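Local atomic coordinates of glucokinase (Leishmania braziliensis MHOM/BR/75/M2904, PDB entry 6EDI), a protein that probably phosphorylates D-glucose with ATP to give glucose 6-phosphate, as a dimeric kinase of the actin-like ATPase superfamily. Residues V16-I21 with L67-V72; P40-C45 with V110-V115; E86-V91 with D141-L146; G161-L166 with L405-Q410. All coordinates share one frame; numbering follows the deposited sequence.

Contact 1 of 4, residues V16-I21 with L67-V72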
loop_
_atom_site.group_PDB
_atom_site.type_symbol
_atom_site.label_atom_id
_atom_site.label_comp_id
_atom_site.label_asym_id
_atom_site.label_seq_id
_atom_site.Cartn_x
_atom_site.Cartn_y
_atom_site.Cartn_z
ATOM N N VAL A 16 15.188 24.852 -4.217
ATOM C CA VAL A 16 15.590 24.308 -2.925
ATOM C C VAL A 16 16.977 24.825 -2.539
ATOM O O VAL A 16 17.956 24.537 -3.222
ATOM C CB VAL A 16 15.637 22.775 -2.956
ATOM C CG1 VAL A 16 16.002 22.238 -1.584
ATOM C CG2 VAL A 16 14.291 22.203 -3.409
ATOM N N GLN A 17 17.073 25.588 -1.457
ATOM C CA GLN A 17 18.397 26.027 -1.008
ATOM C C GLN A 17 18.800 25.275 0.232
ATOM O O GLN A 17 18.071 25.234 1.223
ATOM C CB GLN A 17 18.447 27.526 -0.748
ATOM C CG GLN A 17 18.019 28.369 -1.932
ATOM C CD GLN A 17 17.781 29.813 -1.541
ATOM O OE1 GLN A 17 16.657 30.317 -1.642
ATOM N NE2 GLN A 17 18.835 30.485 -1.073
ATOM N N THR A 18 19.977 24.673 0.169
ATOM C CA THR A 18 20.465 23.857 1.261
ATOM C C THR A 18 21.870 24.308 1.661
ATOM O O THR A 18 22.777 24.360 0.827
ATOM C CB THR A 18 20.477 22.389 0.843
ATOM O OG1 THR A 18 19.126 21.931 0.702
ATOM C CG2 THR A 18 21.168 21.554 1.872
ATOM N N LYS A 19 22.040 24.654 2.934
ATOM C CA LYS A 19 23.344 25.049 3.449
ATOM C C LYS A 19 23.765 24.115 4.578
ATOM O O LYS A 19 23.046 23.940 5.562
ATOM C CB LYS A 19 23.305 26.482 3.974
ATOM C CG LYS A 19 24.188 27.486 3.247
ATOM C CD LYS A 19 23.468 28.166 2.079
ATOM C CE LYS A 19 24.352 29.243 1.436
ATOM N NZ LYS A 19 23.622 30.018 0.389
ATOM N N GLU A 20 24.940 23.518 4.446
ATOM C CA GLU A 20 25.506 22.770 5.556
ATOM C C GLU A 20 26.362 23.751 6.343
ATOM O O GLU A 20 27.117 24.510 5.751
ATOM C CB GLU A 20 26.353 21.613 5.038
ATOM C CG GLU A 20 27.080 20.858 6.134
ATOM C CD GLU A 20 27.976 19.775 5.588
ATOM O OE1 GLU A 20 27.679 19.243 4.496
ATOM O OE2 GLU A 20 28.978 19.467 6.262
ATOM N N ILE A 21 26.219 23.755 7.666
ATOM C CA ILE A 21 26.967 24.669 8.518
ATOM C C ILE A 21 27.592 23.935 9.691
ATOM O O ILE A 21 27.113 22.877 10.111
ATOM C CB ILE A 21 26.071 25.785 9.094
ATOM C CG1 ILE A 21 24.874 25.175 9.825
ATOM C CG2 ILE A 21 25.609 26.736 7.996
ATOM C CD1 ILE A 21 24.200 26.134 10.764
ATOM N N LEU A 67 12.208 26.283 -0.920
ATOM C CA LEU A 67 12.313 25.504 0.294
ATOM C C LEU A 67 13.722 25.737 0.782
ATOM O O LEU A 67 14.640 25.757 -0.032
ATOM C CB LEU A 67 12.071 24.025 -0.003
ATOM C CG LEU A 67 10.640 23.669 -0.429
ATOM C CD1 LEU A 67 10.565 22.263 -0.987
ATOM C CD2 LEU A 67 9.691 23.821 0.739
ATOM N N HIS A 68 13.889 25.949 2.084
ATOM C CA HIS A 68 15.216 26.178 2.646
ATOM C C HIS A 68 15.524 25.133 3.714
ATOM O O HIS A 68 14.663 24.777 4.522
ATOM C CB HIS A 68 15.333 27.597 3.234
ATOM C CG HIS A 68 15.224 28.688 2.215
ATOM N ND1 HIS A 68 14.564 29.873 2.460
ATOM C CD2 HIS A 68 15.693 28.775 0.946
ATOM C CE1 HIS A 68 14.621 30.639 1.384
ATOM N NE2 HIS A 68 15.302 29.996 0.452
ATOM N N ILE A 69 16.758 24.638 3.705
ATOM C CA ILE A 69 17.216 23.722 4.737
ATOM C C ILE A 69 18.577 24.195 5.229
ATOM O O ILE A 69 19.404 24.671 4.453
ATOM C CB ILE A 69 17.309 22.258 4.233
ATOM C CG1 ILE A 69 15.980 21.821 3.606
ATOM C CG2 ILE A 69 17.669 21.307 5.363
ATOM C CD1 ILE A 69 15.979 20.393 3.020
ATOM N N ILE A 70 18.771 24.106 6.538
ATOM C CA ILE A 70 20.080 24.303 7.136
ATOM C C ILE A 70 20.356 23.071 7.969
ATOM O O ILE A 70 19.503 22.657 8.734
ATOM C CB ILE A 70 20.088 25.503 8.080
ATOM C CG1 ILE A 70 19.841 26.793 7.323
ATOM C CG2 ILE A 70 21.430 25.582 8.800
ATOM C CD1 ILE A 70 20.828 27.070 6.251
ATOM N N TYR A 71 21.542 22.480 7.856
ATOM C CA TYR A 71 21.839 21.326 8.693
ATOM C C TYR A 71 23.288 21.304 9.128
ATOM O O TYR A 71 24.158 21.853 8.452
ATOM C CB TYR A 71 21.479 20.009 7.983
ATOM C CG TYR A 71 22.298 19.735 6.747
ATOM C CD1 TYR A 71 23.548 19.121 6.827
ATOM C CD2 TYR A 71 21.830 20.094 5.492
ATOM C CE1 TYR A 71 24.299 18.881 5.697
ATOM C CE2 TYR A 71 22.585 19.846 4.358
ATOM C CZ TYR A 71 23.807 19.244 4.469
ATOM O OH TYR A 71 24.536 19.005 3.328
ATOM N N VAL A 72 23.522 20.666 10.269
ATOM C CA VAL A 72 24.860 20.392 10.770
ATOM C C VAL A 72 25.137 18.921 10.517
ATOM O O VAL A 72 24.285 18.071 10.781
ATOM C CB VAL A 72 24.927 20.655 12.283
ATOM C CG1 VAL A 72 26.290 20.268 12.840
ATOM C CG2 VAL A 72 24.622 22.108 12.571
#

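Contact 2 of 4, residues P40-C45 with V110-V115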
loop_
_atom_site.group_PDB
_atom_site.type_symbol
_atom_site.label_atom_id
_atom_site.label_comp_id
_atom_site.label_asym_id
_atom_site.label_seq_id
_atom_site.Cartn_x
_atom_site.Cartn_y
_atom_site.Cartn_z
ATOM N N PRO A 40 6.311 28.332 10.306
ATOM C CA PRO A 40 6.526 27.041 10.957
ATOM C C PRO A 40 7.956 26.586 10.712
ATOM O O PRO A 40 8.539 26.919 9.683
ATOM C CB PRO A 40 5.578 26.100 10.204
ATOM C CG PRO A 40 4.684 26.992 9.350
ATOM C CD PRO A 40 5.502 28.210 9.082
ATOM N N ILE A 41 8.513 25.839 11.652
ATOM C CA ILE A 41 9.824 25.248 11.462
ATOM C C ILE A 41 9.685 23.730 11.489
ATOM O O ILE A 41 9.096 23.174 12.411
ATOM C CB ILE A 41 10.810 25.686 12.556
ATOM C CG1 ILE A 41 11.007 27.206 12.535
ATOM C CG2 ILE A 41 12.147 24.955 12.389
ATOM C CD1 ILE A 41 11.715 27.717 11.283
ATOM N N TYR A 42 10.242 23.062 10.479
ATOM C CA TYR A 42 10.214 21.605 10.415
ATOM C C TYR A 42 11.627 21.048 10.697
ATOM O O TYR A 42 12.588 21.361 9.989
ATOM C CB TYR A 42 9.654 21.144 9.058
ATOM C CG TYR A 42 8.316 21.791 8.687
ATOM C CD1 TYR A 42 7.113 21.208 9.061
ATOM C CD2 TYR A 42 8.269 22.979 7.961
ATOM C CE1 TYR A 42 5.897 21.792 8.731
ATOM C CE2 TYR A 42 7.063 23.579 7.628
ATOM C CZ TYR A 42 5.880 22.979 8.011
ATOM O OH TYR A 42 4.684 23.570 7.672
ATOM N N VAL A 43 11.750 20.272 11.772
ATOM C CA VAL A 43 13.036 19.699 12.162
ATOM C C VAL A 43 13.316 18.502 11.262
ATOM O O VAL A 43 12.430 17.657 11.033
ATOM C CB VAL A 43 13.078 19.326 13.653
ATOM C CG1 VAL A 43 14.223 18.373 13.944
ATOM C CG2 VAL A 43 13.231 20.597 14.504
ATOM N N VAL A 44 14.526 18.473 10.714
ATOM C CA VAL A 44 14.903 17.457 9.750
ATOM C C VAL A 44 16.169 16.767 10.215
ATOM O O VAL A 44 17.036 17.371 10.870
ATOM C CB VAL A 44 15.118 18.039 8.314
ATOM C CG1 VAL A 44 13.965 18.896 7.921
ATOM C CG2 VAL A 44 16.409 18.841 8.225
ATOM N N CYS A 45 16.266 15.490 9.878
ATOM C CA CYS A 45 17.405 14.674 10.263
ATOM C C CYS A 45 17.424 13.448 9.367
ATOM O O CYS A 45 16.387 12.851 9.099
ATOM C CB CYS A 45 17.318 14.267 11.738
ATOM S SG CYS A 45 18.596 13.108 12.312
ATOM N N VAL A 110 8.334 25.201 16.094
ATOM C CA VAL A 110 8.651 23.854 15.606
ATOM C C VAL A 110 7.347 23.110 15.392
ATOM O O VAL A 110 6.626 22.818 16.340
ATOM C CB VAL A 110 9.559 23.055 16.581
ATOM C CG1 VAL A 110 9.779 21.630 16.066
ATOM C CG2 VAL A 110 10.903 23.741 16.752
ATOM N N ALA A 111 7.040 22.819 14.134
ATOM C CA ALA A 111 5.760 22.221 13.778
ATOM C C ALA A 111 5.819 20.696 13.703
ATOM O O ALA A 111 4.779 20.023 13.729
ATOM C CB ALA A 111 5.245 22.820 12.464
ATOM N N SER A 112 7.036 20.155 13.618
ATOM C CA SER A 112 7.234 18.718 13.522
ATOM C C SER A 112 8.710 18.391 13.561
ATOM O O SER A 112 9.564 19.255 13.349
ATOM C CB SER A 112 6.675 18.174 12.214
ATOM O OG SER A 112 7.386 18.706 11.109
ATOM N N GLY A 113 8.999 17.125 13.818
ATOM C CA GLY A 113 10.354 16.616 13.744
ATOM C C GLY A 113 10.310 15.234 13.131
ATOM O O GLY A 113 9.347 14.480 13.330
ATOM N N ALA A 114 11.331 14.909 12.351
ATOM C CA ALA A 114 11.366 13.619 11.674
ATOM C C ALA A 114 12.797 13.140 11.504
ATOM O O ALA A 114 13.706 13.943 11.301
ATOM C CB ALA A 114 10.700 13.715 10.316
ATOM N N VAL A 115 12.986 11.823 11.553
ATOM C CA VAL A 115 14.299 11.254 11.297
ATOM C C VAL A 115 14.192 10.172 10.243
ATOM O O VAL A 115 13.496 9.181 10.444
ATOM C CB VAL A 115 14.953 10.678 12.564
ATOM C CG1 VAL A 115 16.375 10.175 12.241
ATOM C CG2 VAL A 115 15.014 11.724 13.655
#

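Contact 3 of 4, residues E86-V91 with D141-L146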
loop_
_atom_site.group_PDB
_atom_site.type_symbol
_atom_site.label_atom_id
_atom_site.label_comp_id
_atom_site.label_asym_id
_atom_site.label_seq_id
_atom_site.Cartn_x
_atom_site.Cartn_y
_atom_site.Cartn_z
ATOM N N GLU A 86 22.856 12.490 21.636
ATOM C CA GLU A 86 23.920 13.448 21.881
ATOM C C GLU A 86 23.774 14.610 20.924
ATOM O O GLU A 86 23.845 15.771 21.332
ATOM C CB GLU A 86 25.280 12.794 21.681
ATOM C CG GLU A 86 25.439 11.496 22.434
ATOM C CD GLU A 86 26.879 11.097 22.576
ATOM O OE1 GLU A 86 27.744 11.739 21.937
ATOM O OE2 GLU A 86 27.143 10.145 23.338
ATOM N N PHE A 87 23.554 14.291 19.649
ATOM C CA PHE A 87 23.481 15.313 18.605
ATOM C C PHE A 87 22.317 16.278 18.841
ATOM O O PHE A 87 22.482 17.495 18.755
ATOM C CB PHE A 87 23.366 14.682 17.213
ATOM C CG PHE A 87 24.495 13.751 16.864
ATOM C CD1 PHE A 87 25.738 13.881 17.465
ATOM C CD2 PHE A 87 24.299 12.733 15.939
ATOM C CE1 PHE A 87 26.777 13.015 17.150
ATOM C CE2 PHE A 87 25.329 11.861 15.606
ATOM C CZ PHE A 87 26.576 12.004 16.213
ATOM N N PHE A 88 21.141 15.732 19.134
ATOM C CA PHE A 88 19.978 16.575 19.378
ATOM C C PHE A 88 20.230 17.491 20.574
ATOM O O PHE A 88 19.878 18.672 20.551
ATOM C CB PHE A 88 18.725 15.732 19.599
ATOM C CG PHE A 88 18.363 14.870 18.431
ATOM C CD1 PHE A 88 18.714 15.246 17.135
ATOM C CD2 PHE A 88 17.682 13.674 18.627
ATOM C CE1 PHE A 88 18.386 14.430 16.044
ATOM C CE2 PHE A 88 17.355 12.855 17.556
ATOM C CZ PHE A 88 17.706 13.238 16.259
ATOM N N ASP A 89 20.872 16.951 21.607
ATOM C CA ASP A 89 21.210 17.766 22.768
ATOM C C ASP A 89 22.247 18.857 22.439
ATOM O O ASP A 89 22.103 19.995 22.884
ATOM C CB ASP A 89 21.655 16.905 23.949
ATOM C CG ASP A 89 21.565 17.649 25.265
ATOM O OD1 ASP A 89 20.443 17.752 25.808
ATOM O OD2 ASP A 89 22.608 18.146 25.746
ATOM N N GLU A 90 23.270 18.532 21.648
ATOM C CA GLU A 90 24.229 19.558 21.219
ATOM C C GLU A 90 23.567 20.685 20.424
ATOM O O GLU A 90 23.970 21.843 20.526
ATOM C CB GLU A 90 25.372 18.959 20.393
ATOM C CG GLU A 90 26.226 17.944 21.121
ATOM C CD GLU A 90 27.695 18.047 20.749
ATOM O OE1 GLU A 90 28.081 17.589 19.651
ATOM O OE2 GLU A 90 28.464 18.595 21.564
ATOM N N VAL A 91 22.562 20.347 19.618
ATOM C CA VAL A 91 21.848 21.359 18.839
ATOM C C VAL A 91 21.021 22.220 19.781
ATOM O O VAL A 91 21.023 23.457 19.698
ATOM C CB VAL A 91 20.919 20.718 17.789
ATOM C CG1 VAL A 91 20.023 21.776 17.138
ATOM C CG2 VAL A 91 21.729 19.988 16.734
ATOM N N ASP A 141 12.539 8.655 23.080
ATOM C CA ASP A 141 13.729 9.131 23.796
ATOM C C ASP A 141 14.213 10.500 23.317
ATOM O O ASP A 141 15.115 11.092 23.916
ATOM C CB ASP A 141 14.880 8.126 23.683
ATOM C CG ASP A 141 14.622 6.844 24.455
ATOM O OD1 ASP A 141 13.619 6.782 25.201
ATOM O OD2 ASP A 141 15.431 5.901 24.316
ATOM N N TYR A 142 13.619 10.994 22.232
ATOM C CA TYR A 142 14.113 12.196 21.566
ATOM C C TYR A 142 13.587 13.465 22.219
ATOM O O TYR A 142 12.476 13.468 22.752
ATOM C CB TYR A 142 13.729 12.187 20.082
ATOM C CG TYR A 142 14.424 11.120 19.265
ATOM C CD1 TYR A 142 15.433 10.333 19.814
ATOM C CD2 TYR A 142 14.071 10.908 17.942
ATOM C CE1 TYR A 142 16.064 9.361 19.075
ATOM C CE2 TYR A 142 14.696 9.946 17.184
ATOM C CZ TYR A 142 15.693 9.173 17.757
ATOM O OH TYR A 142 16.317 8.208 17.012
ATOM N N PRO A 143 14.391 14.545 22.180
ATOM C CA PRO A 143 14.069 15.878 22.709
ATOM C C PRO A 143 12.744 16.410 22.202
ATOM O O PRO A 143 12.613 16.674 21.010
ATOM C CB PRO A 143 15.177 16.744 22.120
ATOM C CG PRO A 143 16.336 15.844 22.029
ATOM C CD PRO A 143 15.775 14.493 21.663
ATOM N N VAL A 144 11.792 16.609 23.103
ATOM C CA VAL A 144 10.466 17.060 22.728
ATOM C C VAL A 144 10.478 18.433 22.048
ATOM O O VAL A 144 9.611 18.744 21.230
ATOM C CB VAL A 144 9.533 17.025 23.951
ATOM C CG1 VAL A 144 8.992 18.413 24.280
ATOM C CG2 VAL A 144 8.447 16.040 23.716
ATOM N N GLU A 145 11.477 19.244 22.372
ATOM C CA GLU A 145 11.583 20.554 21.757
ATOM C C GLU A 145 11.935 20.441 20.276
ATOM O O GLU A 145 11.614 21.333 19.487
ATOM C CB GLU A 145 12.625 21.397 22.495
ATOM C CG GLU A 145 12.380 21.507 23.996
ATOM C CD GLU A 145 13.588 22.032 24.749
ATOM O OE1 GLU A 145 14.486 21.226 25.072
ATOM O OE2 GLU A 145 13.647 23.253 25.015
ATOM N N LEU A 146 12.610 19.356 19.897
ATOM C CA LEU A 146 12.913 19.127 18.483
ATOM C C LEU A 146 11.911 18.170 17.864
ATOM O O LEU A 146 11.690 18.190 16.652
ATOM C CB LEU A 146 14.338 18.595 18.287
ATOM C CG LEU A 146 15.429 19.550 18.761
ATOM C CD1 LEU A 146 16.817 19.022 18.448
ATOM C CD2 LEU A 146 15.228 20.930 18.142
#

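Contact 4 of 4, residues G161-L166 with L405-Q410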
loop_
_atom_site.group_PDB
_atom_site.type_symbol
_atom_site.label_atom_id
_atom_site.label_comp_id
_atom_site.label_asym_id
_atom_site.label_seq_id
_atom_site.Cartn_x
_atom_site.Cartn_y
_atom_site.Cartn_z
ATOM N N GLY A 161 11.859 9.999 1.331
ATOM C CA GLY A 161 12.075 10.451 -0.045
ATOM C C GLY A 161 10.782 10.828 -0.746
ATOM O O GLY A 161 10.688 11.847 -1.457
ATOM N N ALA A 162 9.774 9.994 -0.537
ATOM C CA ALA A 162 8.439 10.252 -1.059
ATOM C C ALA A 162 7.859 11.547 -0.491
ATOM O O ALA A 162 7.266 12.346 -1.230
ATOM C CB ALA A 162 7.531 9.078 -0.772
ATOM N N TYR A 163 8.020 11.767 0.810
ATOM C CA TYR A 163 7.589 13.050 1.378
ATOM C C TYR A 163 8.337 14.224 0.722
ATOM O O TYR A 163 7.805 15.335 0.597
ATOM C CB TYR A 163 7.741 13.073 2.905
ATOM C CG TYR A 163 6.600 12.436 3.659
ATOM C CD1 TYR A 163 5.325 12.992 3.621
ATOM C CD2 TYR A 163 6.796 11.293 4.431
ATOM C CE1 TYR A 163 4.265 12.405 4.304
ATOM C CE2 TYR A 163 5.742 10.702 5.130
ATOM C CZ TYR A 163 4.477 11.270 5.055
ATOM O OH TYR A 163 3.415 10.699 5.729
ATOM N N GLY A 164 9.578 13.984 0.302
ATOM C CA GLY A 164 10.342 15.012 -0.376
ATOM C C GLY A 164 9.734 15.353 -1.723
ATOM O O GLY A 164 9.673 16.520 -2.120
ATOM N N VAL A 165 9.279 14.326 -2.430
ATOM C CA VAL A 165 8.629 14.518 -3.720
ATOM C C VAL A 165 7.384 15.354 -3.524
ATOM O O VAL A 165 7.128 16.292 -4.287
ATOM C CB VAL A 165 8.214 13.184 -4.335
ATOM C CG1 VAL A 165 7.492 13.408 -5.654
ATOM C CG2 VAL A 165 9.446 12.301 -4.528
ATOM N N LEU A 166 6.612 15.008 -2.495
ATOM C CA LEU A 166 5.392 15.749 -2.188
ATOM C C LEU A 166 5.742 17.193 -1.849
ATOM O O LEU A 166 5.074 18.124 -2.293
ATOM C CB LEU A 166 4.673 15.113 -1.005
ATOM C CG LEU A 166 3.482 15.926 -0.505
ATOM C CD1 LEU A 166 2.421 16.005 -1.590
ATOM C CD2 LEU A 166 2.921 15.302 0.752
ATOM N N LEU A 405 10.291 17.674 6.050
ATOM C CA LEU A 405 9.328 18.771 5.945
ATOM C C LEU A 405 7.989 18.268 5.399
ATOM O O LEU A 405 6.909 18.639 5.896
ATOM C CB LEU A 405 9.873 19.904 5.060
ATOM C CG LEU A 405 8.985 21.141 4.828
ATOM C CD1 LEU A 405 9.801 22.427 4.763
ATOM C CD2 LEU A 405 8.158 21.003 3.556
ATOM N N GLY A 406 8.067 17.431 4.364
ATOM C CA GLY A 406 6.878 16.917 3.716
ATOM C C GLY A 406 5.995 16.216 4.729
ATOM O O GLY A 406 4.786 16.420 4.748
ATOM N N PHE A 407 6.618 15.413 5.583
ATOM C CA PHE A 407 5.933 14.755 6.673
ATOM C C PHE A 407 5.178 15.763 7.531
ATOM O O PHE A 407 3.967 15.646 7.719
ATOM C CB PHE A 407 6.925 13.996 7.540
ATOM C CG PHE A 407 6.333 13.507 8.829
ATOM C CD1 PHE A 407 5.563 12.344 8.854
ATOM C CD2 PHE A 407 6.515 14.218 10.009
ATOM C CE1 PHE A 407 5.010 11.883 10.041
ATOM C CE2 PHE A 407 5.962 13.769 11.202
ATOM C CZ PHE A 407 5.214 12.600 11.220
ATOM N N GLY A 408 5.907 16.749 8.044
ATOM C CA GLY A 408 5.321 17.756 8.910
ATOM C C GLY A 408 4.161 18.502 8.282
ATOM O O GLY A 408 3.187 18.815 8.960
ATOM N N SER A 409 4.260 18.766 6.982
ATOM C CA SER A 409 3.273 19.570 6.273
ATOM C C SER A 409 1.926 18.841 6.144
ATOM O O SER A 409 0.883 19.469 5.957
ATOM C CB SER A 409 3.806 19.964 4.889
ATOM O OG SER A 409 3.777 18.862 3.993
ATOM N N GLN A 410 1.953 17.517 6.263
ATOM C CA GLN A 410 0.743 16.713 6.126
ATOM C C GLN A 410 0.089 16.404 7.465
ATOM O O GLN A 410 -0.855 15.627 7.526
ATOM C CB GLN A 410 1.057 15.398 5.406
ATOM C CG GLN A 410 1.459 15.593 3.964
ATOM C CD GLN A 410 0.516 16.544 3.236
ATOM O OE1 GLN A 410 -0.673 16.249 3.044
ATOM N NE2 GLN A 410 1.035 17.703 2.846
#

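Contact 1 of 4, residues V16-I21 with L67-V72
Val16 opens a parallel strand pair with Leu67, and the two chains keep step residue for residue through Glu20 and Tyr71. Its CA lies against Leu67 O in a CA-H...O contact. Gln17 N then donates to Leu67 O (2.8 Å), and Gln17 O accepts from Ile69 N, both nearly along the C=O axis. The Gln17 side chain runs beside that of His68, extended beyond CG, with amide and imidazole planes at 90°. His68 NE2 donates to Gln17 OE1 at a short 2.5 Å. The oxygen sits in the ring plane, but NE2 stands above the amide carbonyl plane and the bond is bent, with an N-H...O angle of 142°. Thr18 lies on the other face, where its CG2 meets the edge of the Tyr71 ring at CE2 (3.3 Å). Lys19 N donates to Ile69 O and Lys19 O accepts from Tyr71 N. Lys19 CB presses on Ile70 CD1 at a tight 3.4 Å, while the amine leads away. Glu20 puts its CA over the centre of the Tyr71 ring, and its CB and CG lie along CE1. Tyr71 CG takes the crowded position between N and carbonyl carbon (chi1 65°), which turns the ring toward Thr18 and Glu20. Ile21 N closes the ladder on Tyr71 O, and its CD1 crosses Ile70 CG2 closely (3.4 Å). Strand 16-20 is one of two edge strands of the N-terminal mixed sheet. Helix 399-409 covers Leu67, Ile69 and Tyr71. Five backbone bonds hold this edge strand, and the exposed Gln17 adds one polar side-chain link to His68.

Contact 2 of 4, residues P40-C45 with V110-V115
Val110 starts the second strand beside Ile41, with its CA against Ile41 O and its CG1 packed on Val43 CG2 (3.9 Å). The two valine side chains cross obliquely. Ala111 N donates to the same Ile41 O at 2.7 Å, in the carbonyl plane. Ala111 has a psi of -17°, far from the extended values of its neighbours, so the chain kinks here. Ala111 CB touches both Pro40 CB and Tyr42 CE1. Ser112 O then accepts from Val43 N (2.9 Å). These are parallel neighbours inside the mixed sheet of the N-terminal half, with strand 152-156 beyond strand 110-117. Such a sheet is found in the actin-like ATPase fold of sugar kinases. The Ser112 hydroxyl takes the crowded position between N and carbonyl carbon (chi1 64°). Ser112 OG lies in the plane of the Tyr42 ring at its edge, 3.2 Å from Tyr42 CD1. OG is buried and has no polar partner in the model. Gly113 CA makes a CA-H...O contact with Val43 O. Ala114 N bonds to Val43 O at 3.2 Å, bent to 136° and from above the carbonyl plane. Val115 brings CG1 against Cys45 SG (3.7 Å), and Phe88 of helix 84-98 touches both residues.

Contact 3 of 4, residues E86-V91 with D141-L146
One aromatic pair leads this contact. The Phe88 ring turns its edge to the face of Tyr142 in a T-shaped stack, with centroids 5.0 Å apart and planes at 76°. Phe88 CE2 is the atom that points in, 3.7 Å above the tyrosine plane and over its centre. Phe88 has CG anti to the carbonyl carbon (chi1 -61°), which carries its ring off helix 84-98 toward the loop. Phe147, which follows Leu146, meets both rings obliquely. The contact joins helix 84-98 to the connection between strands 137-138 and 152-156. The same two helix residues that face this loop, Phe88 and Val91, also touch Val54 of strand 51-58 in the N-terminal sheet. The remaining contacts are van der Waals packing by Pro143 and Leu146. Pro143 CG lies only 3.4 Å from Phe88 CB, at the base of the side chain. Pro143 CD lies 3.7 Å from Phe88 CD2, and the two side chains cross at about a right angle. Leu146 follows after a turn in which its N bonds to Pro143 O. Leu146 CD1 reaches the helix at Phe88 O (3.7 Å) and Phe88 CB, and lies more loosely by Val91 CG1. Leu92 and Leu107 cover Leu146 further.

Contact 4 of 4, residues G161-L166 with L405-Q410
Helices 157-170 and 399-409 come very close where the CA atoms of Tyr163 and Gly406 are 4.6 Å apart. Gly406 has no side chain, and a CB there would run into Tyr163 O. Tyr163 carries the contact. Its CG is anti to the carbonyl carbon (chi1 -83°), which lays the ring along the other backbone, with CD1 3.4 Å from Phe407 N. Phe407 CA sits over one ring face, 3.7 Å from the centroid and displaced toward the rim, in a CH-pi contact. The Phe407 ring runs alongside and points its edge at the face of Tyr163, a T-shaped pair with planes at 89°. Leu166 and Gln410 meet tip to tip, Leu166 CD2 lying 3.5 Å from Gln410 CG. The Gln410 chain bends at chi2 (-47°), so NE2 can donate to Ser409 OG at 3.2 Å. Ser409 OG in turn donates to Gly406 O (2.7 Å), near the helix end. Phe407 also packs on Val224 of the second subunit. Tyr163 OH bonds to Val230 N and Gln410 OE1 to Tyr228 N. The helices thus meet through van der Waals and ring contacts, including a ring laid on a peptide, and these two polar tips tie them to strand 227-233.

How the contacts relate
Contacts 1 and 2 lie in the same mixed sheet, at its edge and nearer its middle. Contact 1 is partly exposed and has a regular backbone ladder with a polar side-chain link. Contact 2 is buried, with fewer and less regular backbone bonds. They meet where Ile69 packs on Val44. Contacts 3 and 4 are also buried, but join helices to a loop or to each other, with edge-to-face aromatic pairs in place of backbone bonds. Contact 3 backs the sheet through Phe88 on Cys45. Contact 4 lies nearest the chain's centre, and its helix 399-409 touches Tyr42, Ser112 and Leu67. Contacts 3 and 4 do not touch.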